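Local coordinates for protein uncharacterized N-acetyltransferase SSO0209 (Sulfolobus solfataricus P2, PDB 4R3L) that transfers an acetyl group from acetyl-coenzyme A to the free alpha-amino group of protein N-termini, preferring those that begin with serine, at residues Val62-Phe74 / Val84-Tyr98. Numbering follows the deposited sequence.
Sequences VVGYIMPRIEWGF and VRKGHVVSIAVLEEY. With COA (coenzyme A), chain C.
Met67 and the neighbours Val90 and Ser91 form a classic beta bulge in the antiparallel hairpin at the centre of this GNAT acetyltransferase sheet. Met67 O accepts both amide hydrogens, from Val90 N at 2.8 Å and from Ser91 N at 3.3 Å, the latter on a lone pair. The Met67 chain bends at chi3 (63°), which turns CE onto Ser91 CB. Beside it, Ser91 OG meets the hydroxyl of Tyr65 at 2.8 Å; Tyr65 OH also bonds Asn29, while Tyr65 CE2 rests against Ala93 CB. On the face with Ile66, that side chain crosses Val89 at about a right angle and its CD1 meets CD1 of Ile92. Beyond the bulge, ND1 of His88 donates a hydrogen bond to Glu71 OE2 (2.9 Å, 160° at the hydrogen). Glu71 OE2 lies at the edge of the imidazole, close to its plane, but is itself met from above the carboxylate plane, the two planes being 72° apart. Arg69 NH1, from the same strand, adds a salt bridge to OE2 whose hydrogen bond is weak; Tyr125 holds OE1, and Glu127, like His88 a zinc ligand, takes His88 NE2. With an alanine at Glu71, His88 ND1 would probably lose its acceptor, Arg69 its acidic mate and the Tyr125 hydroxyl its carboxylate partner. Toward the loop joining the strands, Lys86 NZ donates to Phe74 O. At the other end, Ile92 O accepts from N4P of coenzyme A, and Val94 N donates to O9P. Beyond Val94, Val63 CG1 makes a CH-pi contact over one face of Tyr98, offset toward the rim, 3.9 Å from the ring centroid.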
ATOM      1  N   VAL A  62      12.033   2.648  12.189  1.00 29.64           N
ATOM      2  CA  VAL A  62      10.956   2.590  11.195  1.00 22.71           C
ATOM      3  C   VAL A  62       9.628   2.845  11.891  1.00 25.01           C
ATOM      4  O   VAL A  62       9.307   2.174  12.869  1.00 25.71           O
ATOM      5  CB  VAL A  62      10.918   1.225  10.476  1.00 22.56           C
ATOM      6  CG1 VAL A  62       9.736   1.142   9.529  1.00 22.13           C
ATOM      7  CG2 VAL A  62      12.227   0.971   9.730  1.00 23.88           C
ATOM      8  N   VAL A  63       8.856   3.817  11.409  1.00 22.45           N
ATOM      9  CA  VAL A  63       7.562   4.106  12.012  1.00 21.38           C
ATOM     10  C   VAL A  63       6.395   3.888  11.048  1.00 21.71           C
ATOM     11  O   VAL A  63       5.233   4.022  11.428  1.00 23.43           O
ATOM     12  CB  VAL A  63       7.496   5.550  12.539  1.00 21.95           C
ATOM     13  CG1 VAL A  63       8.527   5.745  13.638  1.00 29.38           C
ATOM     14  CG2 VAL A  63       7.704   6.553  11.389  1.00 22.12           C
ATOM     15  N   GLY A  64       6.699   3.545   9.802  1.00 23.02           N
ATOM     16  CA  GLY A  64       5.653   3.303   8.825  1.00 17.96           C
ATOM     17  C   GLY A  64       6.228   2.658   7.592  1.00 19.03           C
ATOM     18  O   GLY A  64       7.441   2.688   7.399  1.00 16.67           O
ATOM     19  N   TYR A  65       5.378   2.053   6.763  1.00 15.27           N
ATOM     20  CA  TYR A  65       5.887   1.446   5.545  1.00 13.67           C
ATOM     21  C   TYR A  65       4.789   1.338   4.520  1.00 14.42           C
ATOM     22  O   TYR A  65       3.599   1.411   4.854  1.00 15.25           O
ATOM     23  CB  TYR A  65       6.480   0.052   5.839  1.00 15.55           C
ATOM     24  CG  TYR A  65       5.414  -0.957   6.176  1.00 15.39           C
ATOM     25  CD1 TYR A  65       4.832  -1.734   5.187  1.00 18.00           C
ATOM     26  CD2 TYR A  65       4.968  -1.116   7.485  1.00 17.95           C
ATOM     27  CE1 TYR A  65       3.838  -2.655   5.492  1.00 18.63           C
ATOM     28  CE2 TYR A  65       3.968  -2.029   7.799  1.00 17.67           C
ATOM     29  CZ  TYR A  65       3.400  -2.783   6.798  1.00 20.00           C
ATOM     30  OH  TYR A  65       2.416  -3.705   7.101  1.00 23.25           O
ATOM     31  N   ILE A  66       5.188   1.132   3.272  1.00 12.45           N
ATOM     32  CA  ILE A  66       4.246   0.773   2.229  1.00 12.57           C
ATOM     33  C   ILE A  66       4.852  -0.342   1.395  1.00 14.67           C
ATOM     34  O   ILE A  66       5.974  -0.225   0.916  1.00 14.58           O
ATOM     35  CB  ILE A  66       3.873   1.987   1.333  1.00 14.81           C
ATOM     36  CG1 ILE A  66       2.844   1.571   0.271  1.00 12.74           C
ATOM     37  CG2 ILE A  66       5.121   2.616   0.686  1.00 14.51           C
ATOM     38  CD1 ILE A  66       2.272   2.768  -0.513  1.00 13.44           C
ATOM     39  N   MET A  67       4.100  -1.431   1.246  1.00 14.29           N
ATOM     40  CA  MET A  67       4.574  -2.597   0.503  1.00 11.81           C
ATOM     41  C   MET A  67       3.756  -2.776  -0.758  1.00 14.01           C
ATOM     42  O   MET A  67       2.545  -2.962  -0.679  1.00 16.38           O
ATOM     43  CB  MET A  67       4.479  -3.859   1.382  1.00 15.39           C
ATOM     44  CG  MET A  67       4.761  -5.130   0.642  1.00 15.90           C
ATOM     45  SD  MET A  67       5.032  -6.528   1.790  1.00 18.96           S
ATOM     46  CE  MET A  67       3.434  -6.617   2.600  1.00 22.29           C
ATOM     47  N   PRO A  68       4.414  -2.727  -1.927  1.00 13.93           N
ATOM     48  CA  PRO A  68       3.742  -2.770  -3.219  1.00 16.12           C
ATOM     49  C   PRO A  68       3.800  -4.145  -3.875  1.00 18.10           C
ATOM     50  O   PRO A  68       4.598  -4.999  -3.469  1.00 17.94           O
ATOM     51  CB  PRO A  68       4.562  -1.771  -4.040  1.00 17.00           C
ATOM     52  CG  PRO A  68       5.971  -2.108  -3.602  1.00 19.08           C
ATOM     53  CD  PRO A  68       5.855  -2.440  -2.100  1.00 16.98           C
ATOM     54  N   ARG A  69       2.971  -4.325  -4.897  1.00 18.82           N
ATOM     55  CA  ARG A  69       3.075  -5.465  -5.801  1.00 19.23           C
ATOM     56  C   ARG A  69       2.858  -4.924  -7.206  1.00 20.59           C
ATOM     57  O   ARG A  69       1.968  -4.104  -7.416  1.00 23.73           O
ATOM     58  CB  ARG A  69       2.042  -6.540  -5.459  1.00 22.38           C
ATOM     59  CG  ARG A  69       2.109  -7.774  -6.336  1.00 27.57           C
ATOM     60  CD  ARG A  69       0.789  -8.518  -6.242  1.00 28.86           C
ATOM     61  NE  ARG A  69       0.931  -9.938  -6.503  1.00 42.41           N
ATOM     62  CZ  ARG A  69      -0.102 -10.756  -6.665  1.00 41.25           C
ATOM     63  NH1 ARG A  69      -1.338 -10.270  -6.612  1.00 39.86           N
ATOM     64  NH2 ARG A  69       0.100 -12.048  -6.888  1.00 41.07           N
ATOM     65  N   ILE A  70       3.668  -5.358  -8.162  1.00 18.25           N
ATOM     66  CA  ILE A  70       3.534  -4.878  -9.531  1.00 19.65           C
ATOM     67  C   ILE A  70       2.903  -5.978 -10.391  1.00 21.31           C
ATOM     68  O   ILE A  70       3.327  -7.137 -10.324  1.00 23.86           O
ATOM     69  CB  ILE A  70       4.882  -4.460 -10.128  1.00 21.80           C
ATOM     70  CG1 ILE A  70       5.525  -3.348  -9.283  1.00 22.43           C
ATOM     71  CG2 ILE A  70       4.684  -4.012 -11.571  1.00 24.30           C
ATOM     72  CD1 ILE A  70       4.665  -2.086  -9.218  1.00 22.03           C
ATOM     73  N   GLU A  71       1.887  -5.623 -11.175  1.00 19.11           N
ATOM     74  CA  GLU A  71       1.098  -6.631 -11.898  1.00 24.02           C
ATOM     75  C   GLU A  71       0.871  -6.269 -13.369  1.00 21.38           C
ATOM     76  O   GLU A  71       1.007  -5.120 -13.750  1.00 20.59           O
ATOM     77  CB  GLU A  71      -0.253  -6.820 -11.206  1.00 24.89           C
ATOM     78  CG  GLU A  71      -0.143  -7.055  -9.705  1.00 24.73           C
ATOM     79  CD  GLU A  71      -1.477  -6.941  -8.985  1.00 22.08           C
ATOM     80  OE1 GLU A  71      -2.404  -6.304  -9.524  1.00 23.64           O
ATOM     81  OE2 GLU A  71      -1.585  -7.495  -7.878  1.00 24.96           O
ATOM     82  N   TRP A  72       0.539  -7.257 -14.192  1.00 21.30           N
ATOM     83  CA  TRP A  72       0.108  -6.978 -15.566  1.00 21.65           C
ATOM     84  C   TRP A  72      -1.195  -7.719 -15.777  1.00 21.28           C
ATOM     85  O   TRP A  72      -1.291  -8.909 -15.487  1.00 23.47           O
ATOM     86  CB  TRP A  72       1.164  -7.403 -16.599  1.00 25.86           C
ATOM     87  CG  TRP A  72       0.705  -7.180 -18.014  1.00 26.68           C
ATOM     88  CD1 TRP A  72       0.559  -5.976 -18.657  1.00 30.40           C
ATOM     89  CD2 TRP A  72       0.314  -8.187 -18.949  1.00 30.25           C
ATOM     90  NE1 TRP A  72       0.095  -6.182 -19.940  1.00 29.11           N
ATOM     91  CE2 TRP A  72      -0.058  -7.519 -20.141  1.00 29.13           C
ATOM     92  CE3 TRP A  72       0.236  -9.577 -18.894  1.00 28.17           C
ATOM     93  CZ2 TRP A  72      -0.498  -8.217 -21.267  1.00 34.26           C
ATOM     94  CZ3 TRP A  72      -0.195 -10.263 -20.016  1.00 33.65           C
ATOM     95  CH2 TRP A  72      -0.557  -9.583 -21.187  1.00 31.32           C
ATOM     96  N   GLY A  73      -2.224  -7.019 -16.239  1.00 22.36           N
ATOM     97  CA  GLY A  73      -3.511  -7.670 -16.353  1.00 23.25           C
ATOM     98  C   GLY A  73      -4.626  -6.696 -16.630  1.00 25.47           C
ATOM     99  O   GLY A  73      -4.383  -5.531 -16.925  1.00 26.60           O
ATOM    100  N   PHE A  74      -5.851  -7.189 -16.530  1.00 22.69           N
ATOM    101  CA  PHE A  74      -7.012  -6.394 -16.844  1.00 23.28           C
ATOM    102  C   PHE A  74      -7.139  -5.190 -15.902  1.00 27.06           C
ATOM    103  O   PHE A  74      -6.973  -5.302 -14.687  1.00 24.48           O
ATOM    104  CB  PHE A  74      -8.270  -7.259 -16.804  1.00 26.28           C
ATOM    105  CG  PHE A  74      -8.309  -8.308 -17.888  1.00 25.07           C
ATOM    106  CD1 PHE A  74      -8.377  -7.936 -19.224  1.00 32.86           C
ATOM    107  CD2 PHE A  74      -8.250  -9.650 -17.574  1.00 26.74           C
ATOM    108  CE1 PHE A  74      -8.409  -8.897 -20.225  1.00 32.73           C
ATOM    109  CE2 PHE A  74      -8.285 -10.618 -18.575  1.00 31.21           C
ATOM    110  CZ  PHE A  74      -8.357 -10.233 -19.901  1.00 32.14           C
ATOM    111  N   VAL A  84      -3.345  -3.876 -18.788  1.00 26.77           N
ATOM    112  CA  VAL A  84      -2.495  -2.765 -18.358  1.00 24.03           C
ATOM    113  C   VAL A  84      -1.494  -3.199 -17.284  1.00 24.48           C
ATOM    114  O   VAL A  84      -1.682  -4.219 -16.614  1.00 22.72           O
ATOM    115  CB  VAL A  84      -3.335  -1.594 -17.786  1.00 31.22           C
ATOM    116  CG1 VAL A  84      -4.272  -1.012 -18.837  1.00 34.05           C
ATOM    117  CG2 VAL A  84      -4.126  -2.053 -16.564  1.00 23.20           C
ATOM    118  N   ARG A  85      -0.425  -2.429 -17.121  1.00 23.70           N
ATOM    119  CA  ARG A  85       0.470  -2.609 -15.976  1.00 26.41           C
ATOM    120  C   ARG A  85      -0.122  -1.907 -14.758  1.00 21.79           C
ATOM    121  O   ARG A  85      -0.541  -0.750 -14.848  1.00 24.78           O
ATOM    122  CB  ARG A  85       1.864  -2.053 -16.270  1.00 26.99           C
ATOM    123  CG  ARG A  85       2.524  -2.662 -17.487  1.00 34.22           C
ATOM    124  CD  ARG A  85       3.462  -3.771 -17.093  1.00 39.02           C
ATOM    125  NE  ARG A  85       4.506  -3.305 -16.185  1.00 43.32           N
ATOM    126  CZ  ARG A  85       5.601  -4.003 -15.905  1.00 44.95           C
ATOM    127  NH1 ARG A  85       5.782  -5.186 -16.477  1.00 45.14           N
ATOM    128  NH2 ARG A  85       6.515  -3.524 -15.065  1.00 37.78           N
ATOM    129  N   LYS A  86      -0.166  -2.605 -13.626  1.00 22.95           N
ATOM    130  CA  LYS A  86      -0.844  -2.089 -12.441  1.00 22.53           C
ATOM    131  C   LYS A  86       0.075  -2.114 -11.227  1.00 23.53           C
ATOM    132  O   LYS A  86       0.809  -3.084 -11.025  1.00 22.45           O
ATOM    133  CB  LYS A  86      -2.095  -2.923 -12.126  1.00 26.93           C
ATOM    134  CG  LYS A  86      -3.057  -3.115 -13.287  1.00 28.25           C
ATOM    135  CD  LYS A  86      -4.248  -3.988 -12.887  1.00 24.12           C
ATOM    136  CE  LYS A  86      -3.902  -5.478 -12.852  1.00 23.21           C
ATOM    137  NZ  LYS A  86      -5.138  -6.292 -12.661  1.00 25.35           N
ATOM    138  N   GLY A  87       0.011  -1.072 -10.404  1.00 19.75           N
ATOM    139  CA  GLY A  87       0.684  -1.105  -9.120  1.00 17.77           C
ATOM    140  C   GLY A  87      -0.372  -1.354  -8.059  1.00 18.93           C
ATOM    141  O   GLY A  87      -1.451  -0.780  -8.095  1.00 21.05           O
ATOM    142  N   HIS A  88      -0.066  -2.246  -7.131  1.00 18.50           N
ATOM    143  CA  HIS A  88      -1.036  -2.694  -6.151  1.00 17.51           C
ATOM    144  C   HIS A  88      -0.448  -2.434  -4.781  1.00 18.31           C
ATOM    145  O   HIS A  88       0.636  -2.925  -4.481  1.00 19.56           O
ATOM    146  CB  HIS A  88      -1.326  -4.185  -6.382  1.00 19.35           C
ATOM    147  CG  HIS A  88      -2.399  -4.764  -5.509  1.00 21.11           C
ATOM    148  ND1 HIS A  88      -2.797  -6.076  -5.612  1.00 28.38           N
ATOM    149  CD2 HIS A  88      -3.164  -4.209  -4.535  1.00 20.07           C
ATOM    150  CE1 HIS A  88      -3.764  -6.313  -4.738  1.00 30.30           C
ATOM    151  NE2 HIS A  88      -3.998  -5.201  -4.068  1.00 21.78           N
ATOM    152  N   VAL A  89      -1.129  -1.658  -3.947  1.00 14.69           N
ATOM    153  CA  VAL A  89      -0.651  -1.470  -2.580  1.00 13.34           C
ATOM    154  C   VAL A  89      -1.088  -2.645  -1.751  1.00 17.50           C
ATOM    155  O   VAL A  89      -2.279  -2.821  -1.526  1.00 16.60           O
ATOM    156  CB  VAL A  89      -1.210  -0.177  -1.918  1.00 17.29           C
ATOM    157  CG1 VAL A  89      -0.635  -0.008  -0.504  1.00 17.21           C
ATOM    158  CG2 VAL A  89      -0.919   1.044  -2.782  1.00 16.34           C
ATOM    159  N   VAL A  90      -0.137  -3.442  -1.287  1.00 12.42           N
ATOM    160  CA  VAL A  90      -0.482  -4.665  -0.563  1.00 18.02           C
ATOM    161  C   VAL A  90      -0.769  -4.311   0.887  1.00 25.20           C
ATOM    162  O   VAL A  90      -1.729  -4.797   1.502  1.00 21.69           O
ATOM    163  CB  VAL A  90       0.643  -5.702  -0.651  1.00 20.15           C
ATOM    164  CG1 VAL A  90       0.293  -6.949   0.173  1.00 22.23           C
ATOM    165  CG2 VAL A  90       0.910  -6.056  -2.100  1.00 19.14           C
ATOM    166  N   SER A  91       0.035  -3.399   1.416  1.00 16.76           N
ATOM    167  CA  SER A  91      -0.053  -3.072   2.821  1.00 17.80           C
ATOM    168  C   SER A  91       0.548  -1.691   3.059  1.00 23.23           C
ATOM    169  O   SER A  91       1.597  -1.365   2.510  1.00 19.09           O
ATOM    170  CB  SER A  91       0.671  -4.155   3.646  1.00 20.89           C
ATOM    171  OG  SER A  91       0.484  -3.979   5.034  1.00 24.65           O
ATOM    172  N   ILE A  92      -0.133  -0.877   3.859  1.00 19.69           N
ATOM    173  CA  ILE A  92       0.426   0.389   4.316  1.00 18.41           C
ATOM    174  C   ILE A  92       0.001   0.616   5.768  1.00 19.47           C
ATOM    175  O   ILE A  92      -1.154   0.396   6.143  1.00 23.60           O
ATOM    176  CB  ILE A  92      -0.004   1.568   3.402  1.00 21.54           C
ATOM    177  CG1 ILE A  92       0.678   2.871   3.825  1.00 20.88           C
ATOM    178  CG2 ILE A  92      -1.526   1.745   3.378  1.00 25.68           C
ATOM    179  CD1 ILE A  92       0.344   4.036   2.904  1.00 18.88           C
ATOM    180  N   ALA A  93       0.946   1.007   6.601  1.00 17.41           N
ATOM    181  CA  ALA A  93       0.634   1.246   7.997  1.00 21.65           C
ATOM    182  C   ALA A  93       1.593   2.266   8.594  1.00 25.95           C
ATOM    183  O   ALA A  93       2.732   2.391   8.153  1.00 20.72           O
ATOM    184  CB  ALA A  93       0.689  -0.057   8.780  1.00 21.91           C
ATOM    185  N   VAL A  94       1.115   2.994   9.600  1.00 23.49           N
ATOM    186  CA  VAL A  94       1.918   3.979  10.310  1.00 19.30           C
ATOM    187  C   VAL A  94       1.658   3.816  11.806  1.00 21.70           C
ATOM    188  O   VAL A  94       0.502   3.692  12.207  1.00 26.83           O
ATOM    189  CB  VAL A  94       1.563   5.420   9.862  1.00 23.22           C
ATOM    190  CG1 VAL A  94       2.345   6.458  10.659  1.00 22.78           C
ATOM    191  CG2 VAL A  94       1.788   5.599   8.356  1.00 24.10           C
ATOM    192  N   LEU A  95       2.713   3.789  12.619  1.00 24.36           N
ATOM    193  CA  LEU A  95       2.545   3.677  14.076  1.00 29.07           C
ATOM    194  C   LEU A  95       1.633   4.806  14.579  1.00 28.57           C
ATOM    195  O   LEU A  95       1.751   5.947  14.128  1.00 30.79           O
ATOM    196  CB  LEU A  95       3.899   3.721  14.797  1.00 28.70           C
ATOM    197  CG  LEU A  95       4.791   2.476  14.707  1.00 29.41           C
ATOM    198  CD1 LEU A  95       6.126   2.687  15.388  1.00 31.52           C
ATOM    199  CD2 LEU A  95       4.081   1.262  15.292  1.00 33.17           C
ATOM    200  N   GLU A  96       0.726   4.473  15.499  1.00 37.47           N
ATOM    201  CA  GLU A  96      -0.290   5.411  15.995  1.00 36.38           C
ATOM    202  C   GLU A  96       0.284   6.748  16.449  1.00 34.30           C
ATOM    203  O   GLU A  96      -0.288   7.798  16.166  1.00 36.28           O
ATOM    204  CB  GLU A  96      -1.078   4.785  17.153  1.00 38.74           C
ATOM    205  CG  GLU A  96      -2.279   5.622  17.625  1.00 47.43           C
ATOM    206  CD  GLU A  96      -1.907   6.704  18.634  1.00 49.69           C
ATOM    207  OE1 GLU A  96      -0.919   6.519  19.378  1.00 51.76           O
ATOM    208  OE2 GLU A  96      -2.596   7.746  18.678  1.00 54.16           O
ATOM    209  N   GLU A  97       1.407   6.704  17.156  1.00 37.34           N
ATOM    210  CA  GLU A  97       2.005   7.910  17.722  1.00 38.03           C
ATOM    211  C   GLU A  97       2.431   8.903  16.642  1.00 40.17           C
ATOM    212  O   GLU A  97       2.537  10.102  16.891  1.00 38.14           O
ATOM    213  CB  GLU A  97       3.202   7.543  18.604  1.00 43.48           C
ATOM    214  CG  GLU A  97       2.838   6.742  19.853  1.00 48.53           C
ATOM    215  CD  GLU A  97       2.714   5.237  19.606  1.00 53.30           C
ATOM    216  OE1 GLU A  97       2.876   4.786  18.450  1.00 44.03           O
ATOM    217  OE2 GLU A  97       2.449   4.501  20.582  1.00 63.86           O
ATOM    218  N   TYR A  98       2.648   8.403  15.430  1.00 37.08           N
ATOM    219  CA  TYR A  98       3.170   9.234  14.357  1.00 33.50           C
ATOM    220  C   TYR A  98       2.157   9.527  13.256  1.00 31.32           C
ATOM    221  O   TYR A  98       2.530   9.965  12.167  1.00 31.43           O
ATOM    222  CB  TYR A  98       4.414   8.574  13.766  1.00 33.03           C
ATOM    223  CG  TYR A  98       5.562   8.532  14.750  1.00 34.52           C
ATOM    224  CD1 TYR A  98       6.374   9.644  14.934  1.00 37.54           C
ATOM    225  CD2 TYR A  98       5.817   7.396  15.515  1.00 36.74           C
ATOM    226  CE1 TYR A  98       7.417   9.629  15.840  1.00 35.74           C
ATOM    227  CE2 TYR A  98       6.868   7.373  16.430  1.00 38.43           C
ATOM    228  CZ  TYR A  98       7.665   8.496  16.579  1.00 40.73           C
ATOM    229  OH  TYR A  98       8.717   8.506  17.472  1.00 45.90           O
TER
HETATM  230  N1A COA C 400      -9.765  10.669  10.313  1.00 42.62           N
HETATM  231  C2A COA C 400     -10.090  11.440   9.254  1.00 47.28           C
HETATM  232  N3A COA C 400      -9.222  11.639   8.260  1.00 46.38           N
HETATM  233  C4A COA C 400      -7.980  11.066   8.294  1.00 41.82           C
HETATM  234  C5A COA C 400      -7.613  10.270   9.369  1.00 38.55           C
HETATM  235  C6A COA C 400      -8.547  10.078  10.400  1.00 42.09           C
HETATM  236  N6A COA C 400      -8.205   9.246  11.548  1.00 39.79           N
HETATM  237  N7A COA C 400      -6.317   9.828   9.135  1.00 38.31           N
HETATM  238  C8A COA C 400      -5.908  10.351   7.945  1.00 37.36           C
HETATM  239  N9A COA C 400      -6.904  11.093   7.421  1.00 36.93           N
HETATM  240  C1B COA C 400      -6.874  11.852   6.160  1.00 43.06           C
HETATM  241  C2B COA C 400      -6.841  13.301   6.446  1.00 44.21           C
HETATM  242  O2B COA C 400      -7.435  14.015   5.420  1.00 44.25           O
HETATM  243  C3B COA C 400      -5.426  13.592   6.444  1.00 40.72           C
HETATM  244  O3B COA C 400      -5.245  14.942   6.276  1.00 46.55           O
HETATM  245  P3B COA C 400      -5.018  15.851   7.533  1.00 57.95           P
HETATM  246  O7A COA C 400      -4.435  17.198   7.108  1.00 57.29           O
HETATM  247  O8A COA C 400      -4.066  15.188   8.448  1.00 43.01           O
HETATM  248  O9A COA C 400      -6.322  16.065   8.240  1.00 50.17           O
HETATM  249  C4B COA C 400      -4.976  12.809   5.280  1.00 38.69           C
HETATM  250  O4B COA C 400      -5.686  11.601   5.388  1.00 36.14           O
HETATM  251  C5B COA C 400      -3.538  12.508   5.336  1.00 36.19           C
HETATM  252  O5B COA C 400      -3.213  11.576   6.329  1.00 30.71           O
HETATM  253  P1A COA C 400      -1.751  11.114   6.710  1.00 27.49           P
HETATM  254  O1A COA C 400      -1.213  11.908   7.869  1.00 26.39           O
HETATM  255  O2A COA C 400      -0.885  11.189   5.520  1.00 23.34           O
HETATM  256  O3A COA C 400      -2.001   9.612   7.189  1.00 26.02           O
HETATM  257  P2A COA C 400      -1.282   8.882   8.389  1.00 28.07           P
HETATM  258  O4A COA C 400      -1.841   9.312   9.736  1.00 30.16           O
HETATM  259  O5A COA C 400       0.199   9.072   8.308  1.00 24.42           O
HETATM  260  O6A COA C 400      -1.585   7.313   8.214  1.00 24.89           O
HETATM  261  CBP COA C 400      -3.105   5.419   7.962  1.00 22.34           C
HETATM  262  CCP COA C 400      -2.815   6.932   7.721  1.00 27.64           C
HETATM  263  CDP COA C 400      -4.494   5.099   7.480  1.00 26.28           C
HETATM  264  CEP COA C 400      -2.068   4.626   7.170  1.00 25.61           C
HETATM  265  CAP COA C 400      -2.952   5.208   9.452  1.00 29.45           C
HETATM  266  OAP COA C 400      -4.056   5.712  10.207  1.00 29.36           O
HETATM  267  C9P COA C 400      -2.786   3.761   9.874  1.00 26.20           C
HETATM  268  O9P COA C 400      -1.652   3.213   9.857  1.00 27.72           O
HETATM  269  N8P COA C 400      -3.904   2.969  10.339  1.00 28.73           N
HETATM  270  C7P COA C 400      -3.786   1.574  10.755  1.00 30.22           C
HETATM  271  C6P COA C 400      -3.318   0.629   9.611  1.00 34.65           C
HETATM  272  C5P COA C 400      -4.175   0.762   8.355  1.00 31.66           C
HETATM  273  O5P COA C 400      -5.427   0.747   8.479  1.00 31.23           O
HETATM  274  N4P COA C 400      -3.543   0.929   7.045  1.00 30.42           N
HETATM  275  C3P COA C 400      -4.356   1.071   5.853  1.00 30.71           C
HETATM  276  C2P COA C 400      -5.163  -0.135   5.389  1.00 40.76           C
HETATM  277  S1P COA C 400      -5.808  -0.128   3.747  1.00 52.53           S